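Local coordinates for protein 6-pyruvoyl tetrahydropterin synthase (Plasmodium falciparum, PDB 1Y13) that belongs to the 6-pyruvoyl tetrahydropterin synthase family of pterin enzymes and binds biopterin and zinc in a multi-subunit assembly, at residues A[22-27]-A[57-62]; A[62-67]-A[157-162]. One frame throughout, in Å; residues are numbered along the deposited sequence.

How the contacts relate
Both contacts lie well away from the chain's centre, on the same side of it, with their own centres about 10 Å apart, and they share Tyr62. Contact 1 is the more buried: two neighbouring strands, 22-27 and 57-62, are joined by regular backbone bonds, with valines and a leucine on one face and charged side chains on the other. Contact 2 is a surface contact between the loops 62-67 and 157-162, where side chains and a water do the work that the backbone ladder does in contact 1. The two meet directly where Arg60 pairs through its backbone with His161 and Tyr162, and each also touches the second subunit.

Contact 1 of 2, residues A[22-27]-A[57-62]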
loop_
_atom_site.group_PDB
_atom_site.type_symbol
_atom_site.label_atom_id
_atom_site.label_comp_id
_atom_site.label_asym_id
_atom_site.label_seq_id
_atom_site.Cartn_x
_atom_site.Cartn_y
_atom_site.Cartn_z
ATOM N N ALA A 22 19.840 3.778 16.859
ATOM C CA ALA A 22 18.896 4.151 15.821
ATOM C C ALA A 22 18.909 3.066 14.743
ATOM O O ALA A 22 19.909 2.386 14.573
ATOM C CB ALA A 22 19.281 5.485 15.233
ATOM N N GLU A 23 17.800 2.906 14.028
ATOM C CA GLU A 23 17.723 1.944 12.921
ATOM C C GLU A 23 17.475 2.631 11.604
ATOM O O GLU A 23 16.860 3.700 11.560
ATOM C CB GLU A 23 16.633 0.907 13.169
ATOM C CG GLU A 23 16.868 0.095 14.430
ATOM C CD GLU A 23 15.688 -0.772 14.864
ATOM O OE1 GLU A 23 14.525 -0.406 14.585
ATOM O OE2 GLU A 23 15.928 -1.820 15.507
ATOM N N VAL A 24 17.994 2.041 10.528
ATOM C CA VAL A 24 17.581 2.410 9.172
ATOM C C VAL A 24 17.107 1.142 8.453
ATOM O O VAL A 24 17.615 0.037 8.704
ATOM C CB VAL A 24 18.696 3.117 8.352
ATOM C CG1 VAL A 24 18.951 4.536 8.868
ATOM C CG2 VAL A 24 20.010 2.303 8.357
ATOM N N SER A 25 16.104 1.294 7.601
ATOM C CA SER A 25 15.611 0.180 6.797
ATOM C C SER A 25 15.276 0.632 5.417
ATOM O O SER A 25 14.917 1.791 5.195
ATOM C CB SER A 25 14.395 -0.545 7.407
ATOM O OG SER A 25 13.296 0.301 7.568
ATOM N N VAL A 26 15.420 -0.310 4.498
ATOM C CA VAL A 26 15.072 -0.108 3.098
ATOM C C VAL A 26 14.140 -1.246 2.662
ATOM O O VAL A 26 14.294 -2.385 3.083
ATOM C CB VAL A 26 16.337 -0.026 2.197
ATOM C CG1 VAL A 26 17.140 1.205 2.548
ATOM C CG2 VAL A 26 17.212 -1.285 2.384
ATOM N N GLU A 27 13.153 -0.908 1.852
ATOM C CA GLU A 27 12.187 -1.879 1.346
ATOM C C GLU A 27 11.725 -1.376 0.008
ATOM O O GLU A 27 11.552 -0.176 -0.158
ATOM C CB GLU A 27 10.988 -1.989 2.299
ATOM C CG GLU A 27 9.971 -0.844 2.177
ATOM C CD GLU A 27 8.948 -0.821 3.326
ATOM N N LEU A 57 15.466 -4.948 4.428
ATOM C CA LEU A 57 16.632 -4.986 5.299
ATOM C C LEU A 57 16.619 -3.847 6.315
ATOM O O LEU A 57 16.408 -2.692 5.961
ATOM C CB LEU A 57 17.913 -4.858 4.475
ATOM C CG LEU A 57 19.265 -4.765 5.207
ATOM C CD1 LEU A 57 19.523 -6.003 6.062
ATOM C CD2 LEU A 57 20.410 -4.591 4.195
ATOM N N LYS A 58 16.878 -4.189 7.570
ATOM C CA LYS A 58 16.979 -3.206 8.624
ATOM C C LYS A 58 18.255 -3.452 9.439
ATOM O O LYS A 58 18.606 -4.603 9.716
ATOM C CB LYS A 58 15.736 -3.293 9.492
ATOM C CG LYS A 58 15.770 -2.470 10.736
ATOM C CD LYS A 58 14.417 -2.490 11.378
ATOM C CE LYS A 58 14.308 -3.636 12.354
ATOM N NZ LYS A 58 13.091 -3.433 13.185
ATOM N N VAL A 59 18.970 -2.377 9.763
ATOM C CA VAL A 59 20.170 -2.457 10.598
ATOM C C VAL A 59 20.070 -1.485 11.772
ATOM O O VAL A 59 19.541 -0.391 11.645
ATOM C CB VAL A 59 21.547 -2.311 9.801
ATOM C CG1 VAL A 59 21.484 -3.020 8.430
ATOM C CG2 VAL A 59 21.935 -0.875 9.589
ATOM N N ARG A 60 20.564 -1.918 12.923
ATOM C CA ARG A 60 20.556 -1.087 14.115
ATOM C C ARG A 60 21.987 -0.699 14.445
ATOM O O ARG A 60 22.877 -1.554 14.525
ATOM C CB ARG A 60 19.918 -1.844 15.262
ATOM C CG ARG A 60 19.691 -1.027 16.502
ATOM C CD ARG A 60 19.157 -1.926 17.606
ATOM N NE ARG A 60 17.938 -2.599 17.159
ATOM C CZ ARG A 60 17.485 -3.760 17.622
ATOM N NH1 ARG A 60 18.135 -4.421 18.584
ATOM N NH2 ARG A 60 16.367 -4.259 17.118
ATOM N N GLY A 61 22.199 0.598 14.607
ATOM C CA GLY A 61 23.508 1.151 14.889
ATOM C C GLY A 61 23.363 2.440 15.669
ATOM O O GLY A 61 22.552 2.515 16.581
ATOM N N TYR A 62 24.166 3.434 15.300
ATOM C CA TYR A 62 24.203 4.744 15.936
ATOM C C TYR A 62 24.373 5.781 14.864
ATOM O O TYR A 62 24.956 5.502 13.818
ATOM C CB TYR A 62 25.381 4.843 16.936
ATOM C CG TYR A 62 25.250 3.840 18.049
ATOM C CD1 TYR A 62 24.533 4.146 19.198
ATOM C CD2 TYR A 62 25.787 2.548 17.925
ATOM C CE1 TYR A 62 24.377 3.214 20.210
ATOM C CE2 TYR A 62 25.629 1.608 18.935
ATOM C CZ TYR A 62 24.922 1.958 20.076
ATOM O OH TYR A 62 24.747 1.054 21.086
#
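Glu23 and Arg60 face each other as a non-hydrogen-bonded pair, and their side chains run side by side in the same direction. The guanidinium grips a single oxygen side-on: NE of Arg60 reaches OE2 of Glu23 at 2.7 Å, on the anti side of the carboxylate, and NH2 of Arg60 meets the same OE2 at 3.0 Å, nearly in line with its C-O bond. The two flat groups are nearly coplanar (29° apart), but both bonds end on OE2, fixing that oxygen rather than the whole carboxylate. OE1 of Glu23 faces a looser partner, NZ of Lys58, in a long salt bridge of 3.6 Å; a bend at chi3 (90°) turns CE aside as the lysine passes obliquely across the glutamate. Further along this face, CB of Ser25 rests on CB of Lys58 at 3.7 Å.

Beneath these side chains runs an antiparallel ladder, in which Ala22 with Gly61, Val24 with Val59 and Val26 with Leu57 each exchange two backbone bonds. It joins strands 21-41 and 49-62 of the antiparallel sheet characteristic of this enzyme family. On the opposite face CG2 of Val24 meets CG2 of Val59 at 3.9 Å, while Val26 packs alongside Leu57.

Helix 72-86 covers this apolar face, with Phe72 against Val24 and Val26 and with Val79 against Leu57. Tyr162 makes a cation-pi contact with Arg60. Residues Ala22 to Val26 pair along their other edge with a strand of the second subunit, carrying the sheet across the interface, and the Val24 side chain lies about 4 Å from a bound biopterin.

Contact 2 of 2, residues A[62-67]-A[157-162]; sequences YVRDDG and SRHIHY
Asp66 and Arg158 meet tip to tip in the tighter half of this contact. The guanidinium takes the carboxylate end-on, one nitrogen to each oxygen: NH2 of Arg158 donates to the syn lone pair of OD1 of Asp66 at 2.9 Å in a nearly straight bond, while NH1 of Arg158 approaches OD2 of Asp66 at 3.0 Å from above the carboxylate plane. Arg64 closes over one face of the same guanidinium, its CG 3.2 Å from NH2 of Arg158. The Arg64 chain folds back (chi2 -37° for CD, chi3 -58° for NE), and O of Arg158 lies over one face of its guanidinium, the two guanidinium planes nearly perpendicular. NH1 of Arg64 makes a long, bent bond to a lone pair of Ser157 O at 3.3 Å. The Asp66 carboxylate probably eases the repulsion between the two arginines. A water between the backbones takes the N-H of Tyr62 and lies 2.7 Å from O of Arg158.

Toward solvent the contact is looser. NH2 of Arg64 lies at the edge of the exposed His159 ring, 3.5 Å from its CD2. The Tyr62 ring turns its edge to O of His159, and its CE2 comes within 3.6 Å of CE1 of His161, the rings oblique at 38°. ND1 of His161 donates to that same carbonyl O of His159, which probably limits the turning of the imidazole.

A Schellman motif ends helix 152-157 at His159, from where the chain leads into strand 162-168; on the other segment, a type I turn from Arg64 to Gly67 follows strand 49-62. NE of Arg158 also bonds to O of Val69, tying the helix end to the loop that leads into helix 72-86.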
loop_
_atom_site.group_PDB
_atom_site.type_symbol
_atom_site.label_atom_id
_atom_site.label_comp_id
_atom_site.label_asym_id
_atom_site.label_seq_id
_atom_site.Cartn_x
_atom_site.Cartn_y
_atom_site.Cartn_z
ATOM N N TYR A 62 24.166 3.434 15.300
ATOM C CA TYR A 62 24.203 4.744 15.936
ATOM C C TYR A 62 24.373 5.781 14.864
ATOM O O TYR A 62 24.956 5.502 13.818
ATOM C CB TYR A 62 25.381 4.843 16.936
ATOM C CG TYR A 62 25.250 3.840 18.049
ATOM C CD1 TYR A 62 24.533 4.146 19.198
ATOM C CD2 TYR A 62 25.787 2.548 17.925
ATOM C CE1 TYR A 62 24.377 3.214 20.210
ATOM C CE2 TYR A 62 25.629 1.608 18.935
ATOM C CZ TYR A 62 24.922 1.958 20.076
ATOM O OH TYR A 62 24.747 1.054 21.086
ATOM N N VAL A 63 23.866 6.976 15.106
ATOM C CA VAL A 63 24.124 8.074 14.198
ATOM C C VAL A 63 25.629 8.400 14.264
ATOM O O VAL A 63 26.128 8.744 15.311
ATOM C CB VAL A 63 23.244 9.313 14.541
ATOM C CG1 VAL A 63 23.581 10.471 13.631
ATOM C CG2 VAL A 63 21.752 8.957 14.436
ATOM N N ARG A 64 26.342 8.255 13.152
ATOM C CA ARG A 64 27.784 8.510 13.128
ATOM C C ARG A 64 28.074 9.961 12.779
ATOM O O ARG A 64 27.148 10.736 12.549
ATOM C CB ARG A 64 28.504 7.603 12.126
ATOM C CG ARG A 64 28.196 6.116 12.217
ATOM C CD ARG A 64 28.015 5.594 13.639
ATOM N NE ARG A 64 29.142 5.786 14.548
ATOM C CZ ARG A 64 30.377 5.352 14.328
ATOM N NH1 ARG A 64 30.661 4.747 13.184
ATOM N NH2 ARG A 64 31.331 5.548 15.233
ATOM N N ASP A 65 29.359 10.305 12.702
ATOM C CA ASP A 65 29.789 11.669 12.369
ATOM C C ASP A 65 29.464 12.150 10.943
ATOM O O ASP A 65 29.599 13.325 10.647
ATOM C CB ASP A 65 31.276 11.913 12.728
ATOM C CG ASP A 65 32.271 11.195 11.791
ATOM O OD1 ASP A 65 31.886 10.607 10.753
ATOM O OD2 ASP A 65 33.483 11.229 12.112
ATOM N N ASP A 66 29.043 11.240 10.065
ATOM C CA ASP A 66 28.548 11.643 8.749
ATOM C C ASP A 66 27.028 11.903 8.750
ATOM O O ASP A 66 26.465 12.334 7.734
ATOM C CB ASP A 66 28.963 10.642 7.645
ATOM C CG ASP A 66 28.489 9.209 7.911
ATOM O OD1 ASP A 66 27.891 8.930 8.970
ATOM O OD2 ASP A 66 28.706 8.346 7.040
ATOM N N GLY A 67 26.378 11.632 9.887
ATOM C CA GLY A 67 24.939 11.839 10.052
ATOM C C GLY A 67 24.055 10.622 9.813
ATOM O O GLY A 67 22.841 10.709 9.931
ATOM N N SER A 157 33.006 -1.202 12.316
ATOM C CA SER A 157 33.606 0.138 12.415
ATOM C C SER A 157 32.531 1.230 12.622
ATOM O O SER A 157 32.791 2.270 13.234
ATOM C CB SER A 157 34.470 0.449 11.183
ATOM O OG SER A 157 33.696 0.450 9.987
ATOM N N ARG A 158 31.323 0.976 12.118
ATOM C CA ARG A 158 30.199 1.892 12.301
ATOM C C ARG A 158 29.383 1.551 13.550
ATOM O O ARG A 158 28.419 2.230 13.875
ATOM C CB ARG A 158 29.326 1.945 11.033
ATOM C CG ARG A 158 30.112 2.474 9.824
ATOM C CD ARG A 158 29.240 2.853 8.643
ATOM N NE ARG A 158 28.291 3.916 8.974
ATOM C CZ ARG A 158 28.455 5.217 8.735
ATOM N NH1 ARG A 158 29.546 5.678 8.140
ATOM N NH2 ARG A 158 27.491 6.064 9.084
ATOM N N HIS A 159 29.787 0.498 14.249
ATOM C CA HIS A 159 29.123 0.059 15.489
ATOM C C HIS A 159 27.692 -0.446 15.270
ATOM O O HIS A 159 26.828 -0.316 16.145
ATOM C CB HIS A 159 29.138 1.151 16.560
ATOM C CG HIS A 159 30.493 1.430 17.135
ATOM N ND1 HIS A 159 31.191 0.507 17.883
ATOM C CD2 HIS A 159 31.251 2.554 17.122
ATOM C CE1 HIS A 159 32.333 1.039 18.285
ATOM N NE2 HIS A 159 32.391 2.282 17.840
ATOM N N ILE A 160 27.468 -1.029 14.105
ATOM C CA ILE A 160 26.221 -1.730 13.802
ATOM C C ILE A 160 26.247 -3.086 14.527
ATOM O O ILE A 160 27.224 -3.840 14.408
ATOM C CB ILE A 160 26.051 -1.877 12.277
ATOM C CG1 ILE A 160 25.734 -0.492 11.679
ATOM C CG2 ILE A 160 24.947 -2.908 11.926
ATOM C CD1 ILE A 160 26.167 -0.312 10.238
ATOM N N HIS A 161 25.205 -3.371 15.306
ATOM C CA HIS A 161 25.227 -4.540 16.198
ATOM C C HIS A 161 24.092 -5.521 15.933
ATOM O O HIS A 161 24.022 -6.581 16.554
ATOM C CB HIS A 161 25.281 -4.119 17.688
ATOM C CG HIS A 161 24.255 -3.089 18.067
ATOM N ND1 HIS A 161 24.417 -1.744 17.806
ATOM C CD2 HIS A 161 23.047 -3.211 18.669
ATOM C CE1 HIS A 161 23.355 -1.081 18.232
ATOM N NE2 HIS A 161 22.509 -1.947 18.762
ATOM N N TYR A 162 23.225 -5.189 14.983
ATOM C CA TYR A 162 22.042 -5.995 14.741
ATOM C C TYR A 162 21.571 -5.809 13.313
ATOM O O TYR A 162 21.544 -4.699 12.799
ATOM C CB TYR A 162 20.939 -5.618 15.731
ATOM C CG TYR A 162 19.609 -6.307 15.508
ATOM C CD1 TYR A 162 19.351 -7.560 16.055
ATOM C CD2 TYR A 162 18.610 -5.693 14.770
ATOM C CE1 TYR A 162 18.135 -8.181 15.867
ATOM C CE2 TYR A 162 17.386 -6.300 14.581
ATOM C CZ TYR A 162 17.159 -7.543 15.128
ATOM O OH TYR A 162 15.943 -8.149 14.940
HETATM O O HOH W 1 25.927 2.779 12.955
#